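Local atomic coordinates of erythrocyte binding antigen 140 (Plasmodium falciparum, PDB entry 4GF2), a protein that probably binds a receptor on the host red-cell surface during erythrocyte invasion, through a region built from two Duffy-binding-like domains. Residues Glu421-Val427 with Phe441-Trp445; Thr284-Ile288 with Glu366-Gly370. The protein carries 3 engineered substitutions. All coordinates share one frame. Numbering follows the deposited sequence.

In the fold
Followed from the N terminus, the chain first reaches helix 285-293, whose first turn packs on helix 361-382. This is contact 2, which closes a loop of 77 residues made mostly of non-helical chain. Contact 1 follows in series: helix 415-427 ends, the seven residues 428-434 turn the chain, and helix 435-457 crosses back, contact 1 closing a loop of 13 residues. The two loops therefore neither nest nor cross. The centres of the two contacts lie about 18 Å apart, yet the contacts touch, Trp445 CZ3 meeting Leu368 CD2 at 3.6 Å. Helix 361-382 is the common element, joining helix 285-293 to helices 415-427 and 435-457 of the second Duffy-binding-like (DBL) domain.

Contact 1 (Glu421-Val427 with Phe441-Trp445); sequences EENLNKV and FREKW
Leu424 forms the apolar centre, its side chain (chi1 t, chi2 p) resting against both Phe441 and Trp445. Its CD1 lies over the indole face, 3.9 Å from the centroid of the Trp445 five-membered ring and 6° off the normal, a CH-pi contact; the same CD1 is 3.9 Å from Phe441 CE2, and Leu424 CD2 is 3.9 Å from Trp445 CE3. Both aromatic residues have chi1 t and chi2 near 90°. Val427 CG1 meets the edge of the Phe441 ring at CZ (4.4 Å). Both segments are alpha-helical and cross at 93°, axes 10.3 Å apart; the nearest CA pair is Leu424-Arg442, 6.9 Å. Outward, Arg442 (chi1 m, chi2 t, chi3 m) lays its CG 3.8 Å from Leu424 CD2, then donates from NH1 to Asn425 OD1 (3.0 Å, 164°). Glu421 OE2 stands 3.4 Å from Arg442 NH2, over the guanidinium face, a salt bridge of charge alone; Glu421 OE1 pairs with Lys413, and Arg442 NH2 bonds to Lys407 O. Two consecutive helices of the second DBL domain, joined by a short linker, cross here near a right angle; helix 361-382 covers them through Tyr364, edge-to-face with Trp445, and helix 388-407 through Ile406.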
# COMPACT_ATOMS: atom_id res chain seq x y z
N GLU A 421 8.79 15.21 -0.54
CA GLU A 421 7.84 15.98 0.26
C GLU A 421 6.56 16.25 -0.52
O GLU A 421 5.46 16.05 -0.01
CB GLU A 421 8.48 17.31 0.67
CG GLU A 421 7.56 18.22 1.45
CD GLU A 421 8.18 19.58 1.70
OE1 GLU A 421 9.40 19.72 1.48
OE2 GLU A 421 7.45 20.51 2.11
N GLU A 422 6.72 16.71 -1.75
CA GLU A 422 5.59 17.08 -2.58
C GLU A 422 4.74 15.86 -2.93
O GLU A 422 3.52 15.95 -3.07
CB GLU A 422 6.07 17.77 -3.85
CG GLU A 422 6.75 19.10 -3.59
CD GLU A 422 7.40 19.69 -4.83
OE1 GLU A 422 7.70 18.91 -5.76
OE2 GLU A 422 7.61 20.92 -4.87
N ASN A 423 5.38 14.70 -3.05
CA ASN A 423 4.65 13.50 -3.40
C ASN A 423 3.86 12.93 -2.22
O ASN A 423 2.92 12.17 -2.41
CB ASN A 423 5.58 12.46 -4.01
CG ASN A 423 5.89 12.75 -5.45
OD1 ASN A 423 5.10 13.40 -6.14
ND2 ASN A 423 7.03 12.29 -5.93
N LEU A 424 4.24 13.33 -1.02
CA LEU A 424 3.44 13.01 0.16
C LEU A 424 2.24 13.95 0.23
O LEU A 424 1.16 13.56 0.66
CB LEU A 424 4.27 13.12 1.43
CG LEU A 424 3.50 12.80 2.71
CD1 LEU A 424 2.74 11.49 2.57
CD2 LEU A 424 4.45 12.73 3.89
N ASN A 425 2.44 15.19 -0.20
CA ASN A 425 1.33 16.13 -0.34
C ASN A 425 0.30 15.57 -1.30
O ASN A 425 -0.90 15.70 -1.08
CB ASN A 425 1.82 17.49 -0.83
CG ASN A 425 2.63 18.23 0.22
OD1 ASN A 425 2.62 17.89 1.40
ND2 ASN A 425 3.34 19.27 -0.21
N LYS A 426 0.77 14.93 -2.37
CA LYS A 426 -0.13 14.31 -3.34
C LYS A 426 -0.95 13.19 -2.70
O LYS A 426 -2.13 13.04 -2.99
CB LYS A 426 0.65 13.77 -4.54
CG LYS A 426 1.21 14.85 -5.44
CD LYS A 426 1.83 14.26 -6.69
CE LYS A 426 2.42 15.34 -7.58
NZ LYS A 426 2.98 14.80 -8.85
N VAL A 427 -0.32 12.40 -1.84
CA VAL A 427 -1.04 11.37 -1.11
C VAL A 427 -2.20 11.99 -0.35
O VAL A 427 -3.28 11.40 -0.25
CB VAL A 427 -0.13 10.62 -0.12
CG1 VAL A 427 -0.95 9.72 0.79
CG2 VAL A 427 0.92 9.82 -0.88
N PHE A 441 -0.39 17.55 7.95
CA PHE A 441 -0.65 16.22 7.43
C PHE A 441 0.64 15.40 7.39
O PHE A 441 0.70 14.29 7.91
CB PHE A 441 -1.26 16.28 6.03
CG PHE A 441 -1.41 14.93 5.39
CD1 PHE A 441 -2.57 14.20 5.56
CD2 PHE A 441 -0.39 14.39 4.63
CE1 PHE A 441 -2.71 12.95 4.96
CE2 PHE A 441 -0.52 13.15 4.03
CZ PHE A 441 -1.69 12.43 4.20
N ARG A 442 1.67 15.96 6.76
CA ARG A 442 2.95 15.27 6.66
C ARG A 442 3.47 14.93 8.06
O ARG A 442 3.90 13.81 8.31
CB ARG A 442 3.96 16.14 5.91
CG ARG A 442 3.61 16.36 4.44
CD ARG A 442 4.79 16.95 3.68
NE ARG A 442 5.35 18.10 4.38
CZ ARG A 442 4.95 19.36 4.22
NH1 ARG A 442 3.97 19.65 3.36
NH2 ARG A 442 5.52 20.33 4.91
N GLU A 443 3.40 15.90 8.97
CA GLU A 443 3.88 15.69 10.33
C GLU A 443 3.17 14.52 10.99
O GLU A 443 3.80 13.68 11.64
CB GLU A 443 3.72 16.97 11.15
CG GLU A 443 4.71 18.07 10.77
CD GLU A 443 4.57 19.31 11.63
OE1 GLU A 443 3.61 19.38 12.43
OE2 GLU A 443 5.42 20.21 11.51
N LYS A 444 1.85 14.45 10.82
CA LYS A 444 1.07 13.35 11.37
C LYS A 444 1.41 12.04 10.67
O LYS A 444 1.46 10.98 11.30
CB LYS A 444 -0.43 13.63 11.25
CG LYS A 444 -0.93 14.71 12.18
CD LYS A 444 -2.42 14.96 11.98
CE LYS A 444 -2.96 15.99 12.96
NZ LYS A 444 -4.41 16.25 12.75
N TRP A 445 1.67 12.12 9.37
CA TRP A 445 1.98 10.93 8.60
C TRP A 445 3.29 10.32 9.06
O TRP A 445 3.41 9.10 9.19
CB TRP A 445 2.05 11.26 7.11
CG TRP A 445 2.10 10.05 6.24
CD1 TRP A 445 1.04 9.40 5.69
CD2 TRP A 445 3.27 9.34 5.82
NE1 TRP A 445 1.47 8.33 4.95
CE2 TRP A 445 2.84 8.27 5.02
CE3 TRP A 445 4.64 9.51 6.05
CZ2 TRP A 445 3.72 7.36 4.44
CZ3 TRP A 445 5.52 8.61 5.47
CH2 TRP A 445 5.05 7.55 4.68

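Contact 2 (Thr284-Ile288 with Glu366-Gly370); sequences TATII and EHLLG
Residues 285-288 form the first turn of a helix, with Thr284 at its N-cap position (phi/psi -133/-71) and Ile288 N bonded to Thr284 O at 2.9 Å. Residues 366-370 are regular helix, Gly370 N to Glu366 O being 3.1 Å. The CA atoms of Thr284 and Gly370 come within 5.1 Å, those of Ile288 and Leu369 within 6.8 Å. A CB on Gly370 would clash with Thr284 CG2, which lies 4.1 Å from Gly370 CA. Ile288 (chi1 m, chi2 t) sends CD1 against the facing helix, 3.3 Å from Glu366 O and 3.6 Å from Leu369 CB. The Thr284 side chain makes no capping bond; instead its OG1 donates to OE2 of the extended Glu366 (chi1 t, chi2 t) at 3.1 Å, though the hydroxyl is less surely placed; Ala285 CB is 3.5 Å from the same OE2. Glu366 OE1 forms a salt bridge with Arg216. The N-terminal end of helix 285-293 thus sits close on helix 361-382 of the second Duffy-binding-like domain, where Gly370 has no side chain.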
# COMPACT_ATOMS: atom_id res chain seq x y z
N THR A 284 11.86 -3.38 -3.41
CA THR A 284 11.21 -2.70 -2.29
C THR A 284 10.44 -3.68 -1.41
O THR A 284 10.86 -3.98 -0.30
CB THR A 284 10.26 -1.56 -2.74
OG1 THR A 284 9.72 -1.85 -4.04
CG2 THR A 284 11.01 -0.24 -2.80
N ALA A 285 9.32 -4.19 -1.92
CA ALA A 285 8.40 -4.98 -1.11
C ALA A 285 9.08 -6.20 -0.50
O ALA A 285 8.97 -6.45 0.70
CB ALA A 285 7.20 -5.40 -1.93
N THR A 286 9.79 -6.96 -1.33
CA THR A 286 10.44 -8.18 -0.88
C THR A 286 11.39 -7.93 0.30
O THR A 286 11.34 -8.64 1.30
CB THR A 286 11.21 -8.86 -2.03
OG1 THR A 286 10.30 -9.18 -3.09
CG2 THR A 286 11.89 -10.13 -1.54
N ILE A 287 12.24 -6.92 0.18
CA ILE A 287 13.21 -6.64 1.24
C ILE A 287 12.50 -6.09 2.49
O ILE A 287 12.87 -6.42 3.61
CB ILE A 287 14.30 -5.65 0.79
CG1 ILE A 287 15.00 -6.18 -0.46
CG2 ILE A 287 15.32 -5.45 1.91
CD1 ILE A 287 16.22 -5.38 -0.88
N ILE A 288 11.50 -5.25 2.28
CA ILE A 288 10.75 -4.69 3.39
C ILE A 288 10.17 -5.82 4.23
O ILE A 288 10.17 -5.77 5.46
CB ILE A 288 9.61 -3.78 2.92
CG1 ILE A 288 10.19 -2.50 2.29
CG2 ILE A 288 8.71 -3.40 4.09
CD1 ILE A 288 9.15 -1.65 1.57
N GLU A 366 5.93 2.19 0.76
CA GLU A 366 6.83 1.17 0.25
C GLU A 366 8.13 1.81 -0.25
O GLU A 366 9.22 1.27 -0.02
CB GLU A 366 6.14 0.39 -0.86
CG GLU A 366 6.94 -0.75 -1.43
CD GLU A 366 6.14 -1.60 -2.40
OE1 GLU A 366 4.90 -1.63 -2.29
OE2 GLU A 366 6.76 -2.23 -3.28
N HIS A 367 8.03 2.96 -0.92
CA HIS A 367 9.23 3.64 -1.40
C HIS A 367 10.08 4.18 -0.26
O HIS A 367 11.31 4.08 -0.29
CB HIS A 367 8.86 4.79 -2.33
CG HIS A 367 10.05 5.54 -2.84
ND1 HIS A 367 10.57 5.34 -4.11
CD2 HIS A 367 10.85 6.46 -2.26
CE1 HIS A 367 11.62 6.11 -4.28
NE2 HIS A 367 11.82 6.80 -3.17
N LEU A 368 9.44 4.77 0.74
CA LEU A 368 10.17 5.36 1.86
C LEU A 368 10.96 4.30 2.61
O LEU A 368 12.12 4.48 2.94
CB LEU A 368 9.21 6.06 2.81
CG LEU A 368 9.87 6.63 4.06
CD1 LEU A 368 10.98 7.59 3.66
CD2 LEU A 368 8.84 7.32 4.94
N LEU A 369 10.30 3.17 2.88
CA LEU A 369 10.95 2.09 3.60
C LEU A 369 12.11 1.53 2.78
O LEU A 369 13.13 1.12 3.34
CB LEU A 369 9.93 0.99 3.91
CG LEU A 369 8.78 1.43 4.82
CD1 LEU A 369 7.71 0.36 4.89
CD2 LEU A 369 9.31 1.74 6.21
N GLY A 370 11.96 1.52 1.46
CA GLY A 370 13.01 1.06 0.58
C GLY A 370 14.25 1.93 0.73
O GLY A 370 15.36 1.43 0.96